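PDB 2EO4: 150aa long hypothetical histidine triad nucleotide-binding protein from Sulfolobus tokodaii, which probably binds nucleotides and hydrolyses them as a zinc-containing member of the histidine triad family, perhaps with adenylylsulfatase activity. Local coordinates for residues I69-N83 against L95-P108. Residues are numbered along the deposited sequence; the frame is centred on the assembly and turned at random.
With PO4 (phosphate ion), chain C.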
# COMPACT_ATOMS: atom_id res chain seq x y z
N ILE A 69 -10.07 3.18 -11.90
CA ILE A 69 -10.90 2.03 -11.54
C ILE A 69 -12.13 2.46 -10.73
O ILE A 69 -13.24 1.99 -11.00
CB ILE A 69 -10.10 1.00 -10.71
CG1 ILE A 69 -9.00 0.39 -11.59
CG2 ILE A 69 -11.03 -0.09 -10.18
CD1 ILE A 69 -8.01 -0.49 -10.83
N LYS A 70 -11.94 3.34 -9.75
CA LYS A 70 -13.05 3.77 -8.92
C LYS A 70 -14.16 4.37 -9.79
O LYS A 70 -15.34 4.10 -9.57
CB LYS A 70 -12.60 4.81 -7.89
CG LYS A 70 -13.73 5.24 -6.96
CD LYS A 70 -13.30 6.28 -5.94
CE LYS A 70 -14.47 6.66 -5.05
NZ LYS A 70 -14.16 7.79 -4.13
N ASP A 71 -13.76 5.16 -10.77
CA ASP A 71 -14.72 5.79 -11.68
C ASP A 71 -15.40 4.75 -12.56
O ASP A 71 -16.63 4.74 -12.69
CB ASP A 71 -14.00 6.82 -12.55
CG ASP A 71 -14.94 7.52 -13.52
OD1 ASP A 71 -15.86 8.22 -13.06
OD2 ASP A 71 -14.74 7.35 -14.74
N ALA A 72 -14.60 3.87 -13.16
CA ALA A 72 -15.10 2.84 -14.07
C ALA A 72 -16.11 1.87 -13.47
O ALA A 72 -17.13 1.58 -14.09
CB ALA A 72 -13.93 2.06 -14.66
N VAL A 73 -15.84 1.36 -12.27
CA VAL A 73 -16.76 0.41 -11.65
C VAL A 73 -17.63 1.08 -10.59
O VAL A 73 -18.35 0.40 -9.85
CB VAL A 73 -16.00 -0.78 -11.00
CG1 VAL A 73 -15.14 -1.47 -12.04
CG2 VAL A 73 -15.15 -0.29 -9.84
N LYS A 74 -17.57 2.40 -10.52
CA LYS A 74 -18.35 3.18 -9.55
C LYS A 74 -18.20 2.63 -8.14
O LYS A 74 -19.19 2.36 -7.45
CB LYS A 74 -19.82 3.19 -9.96
CG LYS A 74 -20.09 3.96 -11.25
CD LYS A 74 -19.70 5.43 -11.10
CE LYS A 74 -19.88 6.19 -12.41
NZ LYS A 74 -18.97 5.68 -13.47
N ALA A 75 -16.96 2.46 -7.71
CA ALA A 75 -16.68 1.94 -6.38
C ALA A 75 -16.84 3.02 -5.32
O ALA A 75 -16.63 4.20 -5.59
CB ALA A 75 -15.26 1.37 -6.33
N ASP A 76 -17.22 2.61 -4.12
CA ASP A 76 -17.38 3.54 -3.01
C ASP A 76 -16.06 3.61 -2.26
O ASP A 76 -15.79 4.58 -1.54
CB ASP A 76 -18.48 3.08 -2.07
CG ASP A 76 -19.84 3.13 -2.73
OD1 ASP A 76 -20.18 4.21 -3.26
OD2 ASP A 76 -20.56 2.11 -2.71
N GLY A 77 -15.24 2.58 -2.43
CA GLY A 77 -13.95 2.55 -1.77
C GLY A 77 -12.96 1.66 -2.49
O GLY A 77 -13.31 0.99 -3.47
N LEU A 78 -11.72 1.67 -2.01
CA LEU A 78 -10.66 0.85 -2.59
C LEU A 78 -9.70 0.44 -1.50
O LEU A 78 -9.42 1.22 -0.59
CB LEU A 78 -9.87 1.64 -3.63
CG LEU A 78 -10.58 2.25 -4.84
CD1 LEU A 78 -9.59 3.17 -5.56
CD2 LEU A 78 -11.08 1.16 -5.77
N ARG A 79 -9.20 -0.79 -1.60
CA ARG A 79 -8.21 -1.31 -0.67
C ARG A 79 -6.92 -1.41 -1.47
O ARG A 79 -6.89 -2.06 -2.51
CB ARG A 79 -8.59 -2.72 -0.20
CG ARG A 79 -9.88 -2.85 0.59
CD ARG A 79 -10.33 -4.32 0.65
NE ARG A 79 -9.30 -5.20 1.18
CZ ARG A 79 -9.30 -6.52 1.05
NH1 ARG A 79 -10.28 -7.13 0.40
NH2 ARG A 79 -8.31 -7.24 1.57
N LEU A 80 -5.86 -0.74 -1.01
CA LEU A 80 -4.56 -0.81 -1.69
C LEU A 80 -3.61 -1.58 -0.79
O LEU A 80 -3.53 -1.30 0.41
CB LEU A 80 -3.98 0.59 -1.91
CG LEU A 80 -4.83 1.60 -2.67
CD1 LEU A 80 -3.98 2.82 -2.99
CD2 LEU A 80 -5.38 0.97 -3.92
N LEU A 81 -2.89 -2.54 -1.35
CA LEU A 81 -1.96 -3.29 -0.52
C LEU A 81 -0.86 -3.99 -1.29
O LEU A 81 -0.97 -4.25 -2.49
CB LEU A 81 -2.70 -4.34 0.31
CG LEU A 81 -3.36 -5.50 -0.44
CD1 LEU A 81 -3.47 -6.71 0.47
CD2 LEU A 81 -4.73 -5.08 -0.94
N THR A 82 0.23 -4.26 -0.59
CA THR A 82 1.33 -4.98 -1.18
C THR A 82 1.89 -5.84 -0.07
O THR A 82 1.97 -5.41 1.09
CB THR A 82 2.42 -4.04 -1.76
OG1 THR A 82 3.40 -4.83 -2.46
CG2 THR A 82 3.09 -3.23 -0.66
N ASN A 83 2.25 -7.07 -0.42
CA ASN A 83 2.75 -8.02 0.56
C ASN A 83 4.23 -8.31 0.38
O ASN A 83 4.72 -8.44 -0.74
CB ASN A 83 1.96 -9.32 0.45
CG ASN A 83 0.48 -9.11 0.68
OD1 ASN A 83 0.08 -8.52 1.68
ND2 ASN A 83 -0.34 -9.59 -0.25
N LEU A 95 7.29 -7.30 -7.31
CA LEU A 95 6.57 -6.22 -6.66
C LEU A 95 5.30 -5.78 -7.38
O LEU A 95 5.34 -5.39 -8.55
CB LEU A 95 7.50 -5.01 -6.49
CG LEU A 95 6.90 -3.67 -6.03
CD1 LEU A 95 6.12 -3.83 -4.73
CD2 LEU A 95 8.04 -2.67 -5.85
N HIS A 96 4.18 -5.86 -6.68
CA HIS A 96 2.91 -5.43 -7.25
C HIS A 96 2.01 -4.91 -6.15
O HIS A 96 2.04 -5.41 -5.02
CB HIS A 96 2.21 -6.56 -8.01
CG HIS A 96 1.93 -7.78 -7.19
ND1 HIS A 96 2.93 -8.61 -6.72
CD2 HIS A 96 0.76 -8.35 -6.82
CE1 HIS A 96 2.39 -9.64 -6.10
NE2 HIS A 96 1.07 -9.50 -6.14
N VAL A 97 1.21 -3.91 -6.50
CA VAL A 97 0.27 -3.31 -5.57
C VAL A 97 -1.13 -3.71 -6.00
O VAL A 97 -1.49 -3.56 -7.17
CB VAL A 97 0.37 -1.77 -5.60
CG1 VAL A 97 -0.72 -1.15 -4.73
CG2 VAL A 97 1.74 -1.33 -5.11
N HIS A 98 -1.91 -4.23 -5.06
CA HIS A 98 -3.28 -4.63 -5.33
C HIS A 98 -4.21 -3.44 -5.18
O HIS A 98 -4.06 -2.66 -4.24
CB HIS A 98 -3.75 -5.68 -4.32
CG HIS A 98 -3.02 -6.99 -4.39
ND1 HIS A 98 -3.50 -8.07 -5.10
CD2 HIS A 98 -1.88 -7.40 -3.80
CE1 HIS A 98 -2.68 -9.09 -4.94
NE2 HIS A 98 -1.69 -8.72 -4.16
N ILE A 99 -5.16 -3.30 -6.10
CA ILE A 99 -6.19 -2.27 -6.01
C ILE A 99 -7.46 -3.11 -6.04
O ILE A 99 -7.82 -3.67 -7.08
CB ILE A 99 -6.20 -1.30 -7.21
CG1 ILE A 99 -4.87 -0.55 -7.30
CG2 ILE A 99 -7.33 -0.27 -7.03
CD1 ILE A 99 -4.76 0.37 -8.54
N ILE A 100 -8.11 -3.21 -4.89
CA ILE A 100 -9.32 -4.02 -4.75
C ILE A 100 -10.53 -3.13 -4.45
O ILE A 100 -10.65 -2.58 -3.36
CB ILE A 100 -9.13 -5.04 -3.60
CG1 ILE A 100 -7.91 -5.91 -3.89
CG2 ILE A 100 -10.38 -5.91 -3.45
CD1 ILE A 100 -7.53 -6.85 -2.75
N PRO A 101 -11.43 -2.98 -5.43
CA PRO A 101 -12.63 -2.15 -5.26
C PRO A 101 -13.64 -2.67 -4.24
O PRO A 101 -13.79 -3.88 -4.06
CB PRO A 101 -13.23 -2.11 -6.66
CG PRO A 101 -12.04 -2.31 -7.56
CD PRO A 101 -11.30 -3.41 -6.83
N THR A 102 -14.32 -1.75 -3.57
CA THR A 102 -15.34 -2.11 -2.60
C THR A 102 -16.57 -1.23 -2.83
O THR A 102 -16.48 -0.17 -3.45
CB THR A 102 -14.84 -1.91 -1.14
OG1 THR A 102 -14.55 -0.53 -0.91
CG2 THR A 102 -13.59 -2.74 -0.89
N TRP A 103 -17.71 -1.69 -2.33
CA TRP A 103 -18.96 -0.96 -2.46
C TRP A 103 -19.73 -1.08 -1.15
O TRP A 103 -19.60 -2.07 -0.44
CB TRP A 103 -19.82 -1.56 -3.58
CG TRP A 103 -19.22 -1.46 -4.94
CD1 TRP A 103 -19.43 -0.46 -5.85
CD2 TRP A 103 -18.29 -2.36 -5.53
NE1 TRP A 103 -18.68 -0.70 -6.98
CE2 TRP A 103 -17.97 -1.86 -6.81
CE3 TRP A 103 -17.69 -3.56 -5.11
CZ2 TRP A 103 -17.08 -2.50 -7.67
CZ3 TRP A 103 -16.80 -4.20 -5.97
CH2 TRP A 103 -16.50 -3.67 -7.23
N GLU A 104 -20.51 -0.06 -0.83
CA GLU A 104 -21.30 -0.10 0.39
C GLU A 104 -22.50 -1.01 0.15
O GLU A 104 -23.07 -1.57 1.09
CB GLU A 104 -21.72 1.32 0.78
CG GLU A 104 -20.67 2.02 1.63
CD GLU A 104 -20.84 3.52 1.67
OE1 GLU A 104 -21.99 3.98 1.81
OE2 GLU A 104 -19.82 4.24 1.59
N GLY A 105 -22.85 -1.17 -1.12
CA GLY A 105 -23.96 -2.03 -1.48
C GLY A 105 -23.49 -3.12 -2.43
O GLY A 105 -22.74 -4.01 -2.04
N ASP A 106 -23.93 -3.04 -3.69
CA ASP A 106 -23.55 -4.00 -4.71
C ASP A 106 -22.96 -3.25 -5.90
O ASP A 106 -23.24 -2.07 -6.09
CB ASP A 106 -24.77 -4.80 -5.17
CG ASP A 106 -25.43 -5.58 -4.04
OD1 ASP A 106 -24.76 -6.45 -3.45
OD2 ASP A 106 -26.61 -5.31 -3.75
N TYR A 107 -22.14 -3.93 -6.70
CA TYR A 107 -21.53 -3.29 -7.86
C TYR A 107 -22.57 -3.05 -8.95
O TYR A 107 -23.58 -3.75 -9.02
CB TYR A 107 -20.36 -4.13 -8.39
CG TYR A 107 -20.70 -5.55 -8.77
CD1 TYR A 107 -21.47 -5.82 -9.91
CD2 TYR A 107 -20.24 -6.63 -8.02
CE1 TYR A 107 -21.77 -7.13 -10.28
CE2 TYR A 107 -20.53 -7.94 -8.38
CZ TYR A 107 -21.30 -8.19 -9.51
OH TYR A 107 -21.59 -9.48 -9.87
N PRO A 108 -22.34 -2.04 -9.81
CA PRO A 108 -23.22 -1.65 -10.92
C PRO A 108 -23.91 -2.78 -11.67
O PRO A 108 -23.39 -3.89 -11.79
CB PRO A 108 -22.28 -0.84 -11.82
CG PRO A 108 -21.42 -0.15 -10.82
CD PRO A 108 -21.09 -1.26 -9.84
P PO4 C . 0.39 -11.51 -3.68
O1 PO4 C . -0.36 -11.23 -4.93
O2 PO4 C . 0.49 -10.26 -2.87
O3 PO4 C . -0.33 -12.55 -2.89
O4 PO4 C . 1.76 -11.99 -4.01
O HOH W 1 -17.08 3.49 1.18
O HOH W 2 1.80 -7.89 -3.21
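Leu81 and His98, Arg79 and Ile100, and Gly77 and Thr102 are the hydrogen-bonded pairs of an antiparallel ladder. Strands 77-83 and 97-102 run at 155° to each other. His98 N to Leu81 O, at 2.7 Å, is nearly straight. A classic beta bulge ends the ladder: Asp76 N and Gly77 N both donate to Thr102 O. Strand 77-83 also pairs with the second subunit, which carries the sheet across the dimer.

On one face Leu80 CD2 lies beside Ile99 CG1 at 3.7 Å, and Pro101 CG meets Ile69 CG2 from the helix. On the other, Ile100 CD1 sits over the guanidinium of Arg79 and touches Leu81 CD2. Beyond the bulge Tyr107 CB, from the same segment, lies over the centre of one face of the Trp103 indole, and Ala75 CB toward the rim of the other. With CG anti to the carbonyl carbon (chi1 -64°), the indole reaches back to the turn after the helix, where NE1 donates to Val73 O at 3.1 Å, in the ring plane. Its CZ2 packs on Val73 CG2 at 3.6 Å. With an alanine here, Val73 O would probably lose this donor, and a gap would open between Val73 CG2, Ala75 and Tyr107. Asp76 OD2 takes Glu104 N at 2.9 Å on its anti side.

At the far end Thr82 OG1 donates to His96 O at 3.0 Å. His96 NE2, His98 NE2 and Asn83 ND2 all donate to a phosphate, probably from the crystallisation liquor. Val91 N and Ile92 N also bond to it. His96, the predicted nucleotidylated histidine, has ND1 bonded to His94 O, which would hold the ring with NE2 toward the anion. The ion's position is consistent with that of a nucleotide phosphate in the histidine triad fold.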